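Long-range contacts in probable Rab-related GTPase (Acanthamoeba polyphaga mimivirus, PDB 5XC5), which binds GTP and magnesium as a Rab-family small GTPase of a giant virus and may take part in protein transport: residues A[20-25]-A[57-62]; A[84-89]-A[116-121]. The protein carries 1 engineered substitution. All coordinates share one frame; numbering follows the deposited sequence. Where two conformers were deposited one is given.

Contact 1: A[20-25]-A[57-62]; sequences SIVHQF and LNIWDT. With GTP (guanosine-5'-triphosphate), chain B.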
# COMPACT_ATOMS: atom_id res chain seq x y z
N SER A 20 -7.92 5.74 -1.97
CA SER A 20 -7.70 6.63 -3.11
C SER A 20 -6.70 6.03 -4.10
O SER A 20 -6.91 6.08 -5.32
CB SER A 20 -7.22 7.98 -2.60
OG SER A 20 -8.22 8.59 -1.81
N ILE A 21 -5.63 5.42 -3.58
CA ILE A 21 -4.65 4.75 -4.43
C ILE A 21 -5.30 3.60 -5.20
O ILE A 21 -5.13 3.47 -6.42
CB ILE A 21 -3.46 4.27 -3.58
CG1 ILE A 21 -2.55 5.46 -3.23
CG2 ILE A 21 -2.69 3.20 -4.31
CD1 ILE A 21 -1.56 5.15 -2.11
N VAL A 22 -6.07 2.76 -4.51
CA VAL A 22 -6.67 1.61 -5.19
C VAL A 22 -7.65 2.06 -6.27
O VAL A 22 -7.67 1.51 -7.38
CB VAL A 22 -7.42 0.76 -4.16
CG1 VAL A 22 -8.46 -0.14 -4.85
CG2 VAL A 22 -6.47 -0.05 -3.34
N HIS A 23 -8.48 3.07 -5.96
CA HIS A 23 -9.44 3.55 -6.96
C HIS A 23 -8.72 4.12 -8.17
O HIS A 23 -9.15 3.92 -9.31
CB HIS A 23 -10.34 4.63 -6.35
CG HIS A 23 -11.33 4.12 -5.34
ND1 HIS A 23 -11.16 2.96 -4.63
CD2 HIS A 23 -12.52 4.64 -4.93
CE1 HIS A 23 -12.19 2.78 -3.82
NE2 HIS A 23 -13.03 3.78 -3.99
N GLN A 24 -7.61 4.82 -7.95
CA GLN A 24 -6.84 5.36 -9.06
C GLN A 24 -6.27 4.24 -9.92
O GLN A 24 -6.31 4.30 -11.15
CB GLN A 24 -5.74 6.27 -8.52
CG GLN A 24 -4.91 6.98 -9.58
CD GLN A 24 -5.71 8.04 -10.32
OE1 GLN A 24 -6.21 7.79 -11.41
NE2 GLN A 24 -5.82 9.23 -9.73
N PHE A 25 -5.74 3.19 -9.28
CA PHE A 25 -5.23 2.04 -10.03
C PHE A 25 -6.33 1.38 -10.85
O PHE A 25 -6.09 0.93 -11.98
CB PHE A 25 -4.60 1.03 -9.06
CG PHE A 25 -4.12 -0.23 -9.73
CD1 PHE A 25 -3.08 -0.21 -10.64
CD2 PHE A 25 -4.71 -1.45 -9.42
CE1 PHE A 25 -2.63 -1.39 -11.25
CE2 PHE A 25 -4.28 -2.62 -10.01
CZ PHE A 25 -3.24 -2.58 -10.93
N LEU A 57 -4.26 -9.64 -10.13
CA LEU A 57 -4.09 -9.07 -8.80
C LEU A 57 -5.43 -9.16 -8.08
O LEU A 57 -6.44 -8.64 -8.56
CB LEU A 57 -3.65 -7.61 -8.90
CG LEU A 57 -2.34 -7.36 -9.67
CD1 LEU A 57 -2.01 -5.89 -9.70
CD2 LEU A 57 -1.20 -8.15 -9.06
N ASN A 58 -5.43 -9.82 -6.92
CA ASN A 58 -6.60 -9.93 -6.05
C ASN A 58 -6.33 -9.00 -4.87
O ASN A 58 -5.52 -9.33 -3.99
CB ASN A 58 -6.79 -11.38 -5.61
CG ASN A 58 -7.19 -12.29 -6.76
OD1 ASN A 58 -7.86 -11.85 -7.70
ND2 ASN A 58 -6.80 -13.55 -6.68
N ILE A 59 -6.99 -7.84 -4.86
CA ILE A 59 -6.61 -6.71 -4.01
C ILE A 59 -7.65 -6.52 -2.92
O ILE A 59 -8.85 -6.41 -3.21
CB ILE A 59 -6.49 -5.43 -4.85
CG1 ILE A 59 -5.45 -5.63 -5.96
CG2 ILE A 59 -6.16 -4.24 -3.96
CD1 ILE A 59 -5.48 -4.54 -7.03
N TRP A 60 -7.19 -6.44 -1.67
CA TRP A 60 -8.04 -6.14 -0.53
C TRP A 60 -7.59 -4.80 0.06
O TRP A 60 -6.42 -4.63 0.44
CB TRP A 60 -7.94 -7.23 0.54
CG TRP A 60 -8.70 -8.49 0.20
CD1 TRP A 60 -8.20 -9.64 -0.33
CD2 TRP A 60 -10.10 -8.71 0.38
NE1 TRP A 60 -9.20 -10.57 -0.49
CE2 TRP A 60 -10.38 -10.02 -0.07
CE3 TRP A 60 -11.15 -7.92 0.86
CZ2 TRP A 60 -11.67 -10.57 -0.03
CZ3 TRP A 60 -12.43 -8.47 0.89
CH2 TRP A 60 -12.68 -9.77 0.45
N ASP A 61 -8.52 -3.85 0.11
CA ASP A 61 -8.31 -2.52 0.67
C ASP A 61 -8.89 -2.53 2.08
O ASP A 61 -10.09 -2.76 2.26
CB ASP A 61 -9.07 -1.53 -0.21
CG ASP A 61 -9.00 -0.10 0.30
OD1 ASP A 61 -8.07 0.21 1.07
OD2 ASP A 61 -9.88 0.71 -0.08
N THR A 62 -8.04 -2.34 3.09
CA THR A 62 -8.44 -2.58 4.48
C THR A 62 -8.59 -1.28 5.26
O THR A 62 -8.15 -0.21 4.84
CB THR A 62 -7.43 -3.50 5.20
OG1 THR A 62 -6.20 -2.80 5.39
CG2 THR A 62 -7.17 -4.76 4.41
PG GTP B . -9.13 4.58 5.83
O1G GTP B . -10.03 3.77 4.92
O2G GTP B . -9.91 5.36 6.85
O3G GTP B . -8.05 3.73 6.47
O3B GTP B . -8.37 5.76 4.98
PB GTP B . -7.60 5.61 3.56
O1B GTP B . -8.32 4.63 2.66
O2B GTP B . -6.15 5.30 3.79
O3A GTP B . -7.58 7.11 2.96
PA GTP B . -8.59 7.70 1.83
O1A GTP B . -8.24 7.12 0.45
O2A GTP B . -10.05 7.55 2.28
O5' GTP B . -8.12 9.26 1.81
C5' GTP B . -8.28 10.08 2.95
C4' GTP B . -8.28 11.55 2.51
O4' GTP B . -6.98 11.85 2.02
C3' GTP B . -9.26 11.86 1.40
O3' GTP B . -9.84 13.14 1.61
C2' GTP B . -8.38 11.91 0.16
O2' GTP B . -8.90 12.76 -0.84
C1' GTP B . -7.07 12.41 0.73
N9 GTP B . -5.96 11.92 -0.10
C8 GTP B . -5.76 10.64 -0.56
N7 GTP B . -4.62 10.61 -1.28
C5 GTP B . -4.09 11.86 -1.29
C6 GTP B . -2.94 12.40 -1.86
O6 GTP B . -2.13 11.74 -2.53
N1 GTP B . -2.72 13.74 -1.66
C2 GTP B . -3.56 14.53 -0.91
N2 GTP B . -3.26 15.82 -0.77
N3 GTP B . -4.69 14.01 -0.34
C4 GTP B . -4.93 12.69 -0.54

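Contact 2: A[84-89]-A[116-121]; sequences VVFDVT and VVANKI. With GTP (guanosine-5'-triphosphate), chain B.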
# COMPACT_ATOMS: atom_id res chain seq x y z
N VAL A 84 2.16 -0.98 2.29
CA VAL A 84 1.97 -0.33 3.58
C VAL A 84 2.07 1.18 3.35
O VAL A 84 3.15 1.70 3.06
CB VAL A 84 3.01 -0.79 4.61
CG1 VAL A 84 2.68 -0.19 5.99
CG2 VAL A 84 3.03 -2.31 4.70
N VAL A 85 0.94 1.87 3.48
CA VAL A 85 0.83 3.27 3.07
C VAL A 85 0.90 4.18 4.29
O VAL A 85 0.35 3.86 5.35
CB VAL A 85 -0.49 3.47 2.29
CG1 VAL A 85 -0.55 4.86 1.70
CG2 VAL A 85 -0.62 2.41 1.19
N PHE A 86 1.59 5.31 4.14
CA PHE A 86 1.54 6.38 5.13
C PHE A 86 1.48 7.72 4.42
O PHE A 86 1.67 7.83 3.21
CB PHE A 86 2.70 6.29 6.13
CG PHE A 86 4.02 6.76 5.58
CD1 PHE A 86 4.85 5.88 4.89
CD2 PHE A 86 4.45 8.07 5.76
CE1 PHE A 86 6.06 6.29 4.39
CE2 PHE A 86 5.67 8.49 5.24
CZ PHE A 86 6.47 7.59 4.55
N ASP A 87 1.23 8.77 5.20
CA ASP A 87 1.06 10.14 4.71
C ASP A 87 2.30 10.91 5.14
O ASP A 87 2.63 10.94 6.33
CB ASP A 87 -0.21 10.69 5.36
CG ASP A 87 -0.46 12.19 5.15
OD1 ASP A 87 0.42 12.95 4.72
OD2 ASP A 87 -1.60 12.59 5.49
N VAL A 88 3.01 11.51 4.17
CA VAL A 88 4.28 12.18 4.47
C VAL A 88 4.13 13.34 5.44
O VAL A 88 5.13 13.75 6.05
CB VAL A 88 5.04 12.62 3.20
CG1 VAL A 88 5.50 11.41 2.40
CG2 VAL A 88 4.18 13.54 2.35
N THR A 89 2.93 13.90 5.59
CA THR A 89 2.70 14.97 6.56
C THR A 89 2.22 14.46 7.91
O THR A 89 2.09 15.26 8.84
CB THR A 89 1.66 15.99 6.06
OG1 THR A 89 0.36 15.38 6.04
CG2 THR A 89 1.99 16.48 4.68
N VAL A 116 6.54 -0.10 1.08
CA VAL A 116 6.07 1.06 1.84
C VAL A 116 5.82 2.20 0.87
O VAL A 116 6.70 2.56 0.08
CB VAL A 116 7.12 1.46 2.89
CG1 VAL A 116 6.75 2.78 3.56
CG2 VAL A 116 7.30 0.34 3.93
N VAL A 117 4.62 2.78 0.93
CA VAL A 117 4.23 3.86 0.03
C VAL A 117 4.17 5.15 0.84
O VAL A 117 3.32 5.31 1.72
CB VAL A 117 2.87 3.59 -0.63
CG1 VAL A 117 2.47 4.74 -1.56
CG2 VAL A 117 2.90 2.26 -1.37
N ALA A 118 5.08 6.07 0.52
CA ALA A 118 5.08 7.41 1.10
C ALA A 118 4.14 8.25 0.24
O ALA A 118 4.50 8.68 -0.85
CB ALA A 118 6.50 7.96 1.09
N ASN A 119 2.91 8.44 0.73
CA ASN A 119 1.85 9.04 -0.05
C ASN A 119 1.66 10.51 0.30
O ASN A 119 2.14 11.02 1.31
CB ASN A 119 0.53 8.28 0.16
CG ASN A 119 -0.46 8.49 -0.96
OD1 ASN A 119 -0.08 8.73 -2.10
ND2 ASN A 119 -1.75 8.40 -0.65
N LYS A 120 0.92 11.19 -0.58
CA LYS A 120 0.57 12.61 -0.49
C LYS A 120 1.75 13.52 -0.81
O LYS A 120 1.83 14.65 -0.31
CB LYS A 120 -0.13 13.00 0.82
CG LYS A 120 -1.26 12.06 1.19
CD LYS A 120 -2.21 12.69 2.17
CE LYS A 120 -3.27 11.69 2.65
NZ LYS A 120 -4.22 12.34 3.62
N ILE A 121 2.66 13.06 -1.68
CA ILE A 121 3.83 13.86 -2.04
C ILE A 121 3.47 15.16 -2.74
O ILE A 121 4.34 16.03 -2.86
CB ILE A 121 4.84 13.03 -2.85
CG1 ILE A 121 4.28 12.68 -4.24
CG2 ILE A 121 5.28 11.81 -2.07
CD1 ILE A 121 5.20 11.79 -5.08
PG GTP B . -9.13 4.58 5.83
O1G GTP B . -10.03 3.77 4.92
O2G GTP B . -9.91 5.36 6.85
O3G GTP B . -8.05 3.73 6.47
O3B GTP B . -8.37 5.76 4.98
PB GTP B . -7.60 5.61 3.56
O1B GTP B . -8.32 4.63 2.66
O2B GTP B . -6.15 5.30 3.79
O3A GTP B . -7.58 7.11 2.96
PA GTP B . -8.59 7.70 1.83
O1A GTP B . -8.24 7.12 0.45
O2A GTP B . -10.05 7.55 2.28
O5' GTP B . -8.12 9.26 1.81
C5' GTP B . -8.28 10.08 2.95
C4' GTP B . -8.28 11.55 2.51
O4' GTP B . -6.98 11.85 2.02
C3' GTP B . -9.26 11.86 1.40
O3' GTP B . -9.84 13.14 1.61
C2' GTP B . -8.38 11.91 0.16
O2' GTP B . -8.90 12.76 -0.84
C1' GTP B . -7.07 12.41 0.73
N9 GTP B . -5.96 11.92 -0.10
C8 GTP B . -5.76 10.64 -0.56
N7 GTP B . -4.62 10.61 -1.28
C5 GTP B . -4.09 11.86 -1.29
C6 GTP B . -2.94 12.40 -1.86
O6 GTP B . -2.13 11.74 -2.53
N1 GTP B . -2.72 13.74 -1.66
C2 GTP B . -3.56 14.53 -0.91
N2 GTP B . -3.26 15.82 -0.77
N3 GTP B . -4.69 14.01 -0.34
C4 GTP B . -4.93 12.69 -0.54

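Contact 1: A[20-25]-A[57-62]
Phe25 reaches from helix 18-26 down to strand 54-61 and packs the far end of its ring, CE2 and CZ, against two aliphatic side chains. Ring atom CZ lies 3.7 Å from CD1 of Leu57. Its neighbour CE2 lies 3.7 Å from CD1 of Ile59. Both methyls meet the ring obliquely, and the Leu57 side chain crosses that of Phe25 at about a right angle. Phe25 holds CG anti to the backbone N (chi1 176°), which carries the ring along the strand to the Leu57 end. Ile59 sets CG1 anti to its carbonyl carbon (chi1 -59°), and CD1 thereby ends beside Phe25 CE2 while CG2 serves a second neighbour. That neighbour is Val22, whose CG2 sits 4.2 Å from Ile59 CG2 and 4.3 Å from Asp61 CB. Val22 was deposited in two conformers, so these longer contacts are less certain.

No hydrogen bond joins the two segments. The helix runs roughly antiparallel to the strand, at 148°, with the short axes 9.8 Å apart. Side chains alone bridge that gap. The Phe25 ring also stacks on Phe161 of helix 154-169.

Polar groups gather at the other end. Asp61 offers its CB to Val22, while its OD2 is hydrogen-bonded to Ser19 OG, and Ser19 is a magnesium ligand. The CB of Ser20 points away from the strand, and the residue grips the alpha-phosphate of GTP. Its OG and its backbone N both donate hydrogen bonds to GTP O1A, at 2.7 and 2.8 Å. The whole is the packing of the P-loop helix on the central sheet of a Ras-like GTPase, with Asp61 opening the DxxG (G3) motif, here DTAG, at the start of switch II.

Contact 2: A[84-89]-A[116-121]
Strands 84-87 and 116-119 run parallel in register, their short axes 4.6 Å apart at 23°, joined by hydrogen bonds that continue into the following loop. They are the two strands of a beta-alpha-beta unit whose helix is 91-107, in the Ras-like fold. Val117 N donates to Val84 O from above the carbonyl plane. Phe86 N to Val117 O and Asn119 N to Phe86 O run nearly along the C=O axis. Val88 N extends the series to Asn119 O.

Phe86, Val84, Val116 and Ala118 share one face of the sheet. Phe86 CG lies between the backbone N and the carbonyl carbon (chi1 76°), which turns the ring across to the neighbouring strand. There one ring face lies over Ala118 CA, a CH-pi contact with CA 4.0 Å from the ring centroid. Phe86 CZ comes within 3.5 Å of Ala118 CB. Val116 CG1 meets the ring edge in its plane, 3.7 Å from Phe86 CE1. The CG1 methyl of Val88 packs on Ala118 CB, 3.8 Å away.

On the other face Val85 and Val117 lie side by side, and Val85 CG1 touches Asn119 CB at 3.9 Å. Asn119 and Lys120 belong to the NKxD motif of the guanine pocket. Asn119 ND2 is held by Val16 O and Ser151 OG, which positions its amide near the base. Lys120 lays its extended chain across one face of the guanine, with CG 3.5 Å from GTP C6. Its NZ also bonds Gly15 O in the P-loop and GTP O4'. Asp87 completes an Asx turn, its OD1 accepting from Thr89 N and Thr89 OG1 on the same face of the carboxylate. The other oxygen, Asp87 OD2, makes a salt bridge to Lys120 NZ, at 3.2 Å, whose hydrogen bond is weak.

Both contacts are buried in one nucleotide-binding domain and reach the same sheet. Contact 1 packs a helix on a strand through side chains alone. Contact 2 joins two neighbouring strands, so backbone hydrogen bonds carry much of it. Each has an apolar part and a polar end at GTP. Contact 1 touches the alpha-phosphate and lies near the magnesium, while contact 2 meets the base and ribose. Ile21 links them directly. Its CD1 packs 3.6 Å from Asn119 ND2 and 4.0 Å from Val85 CG1. Helix 18-26 thus rests on strands of both contacts, with Val22 and Phe25 over 57-62 and Ile21 over 84-89 and 116-121.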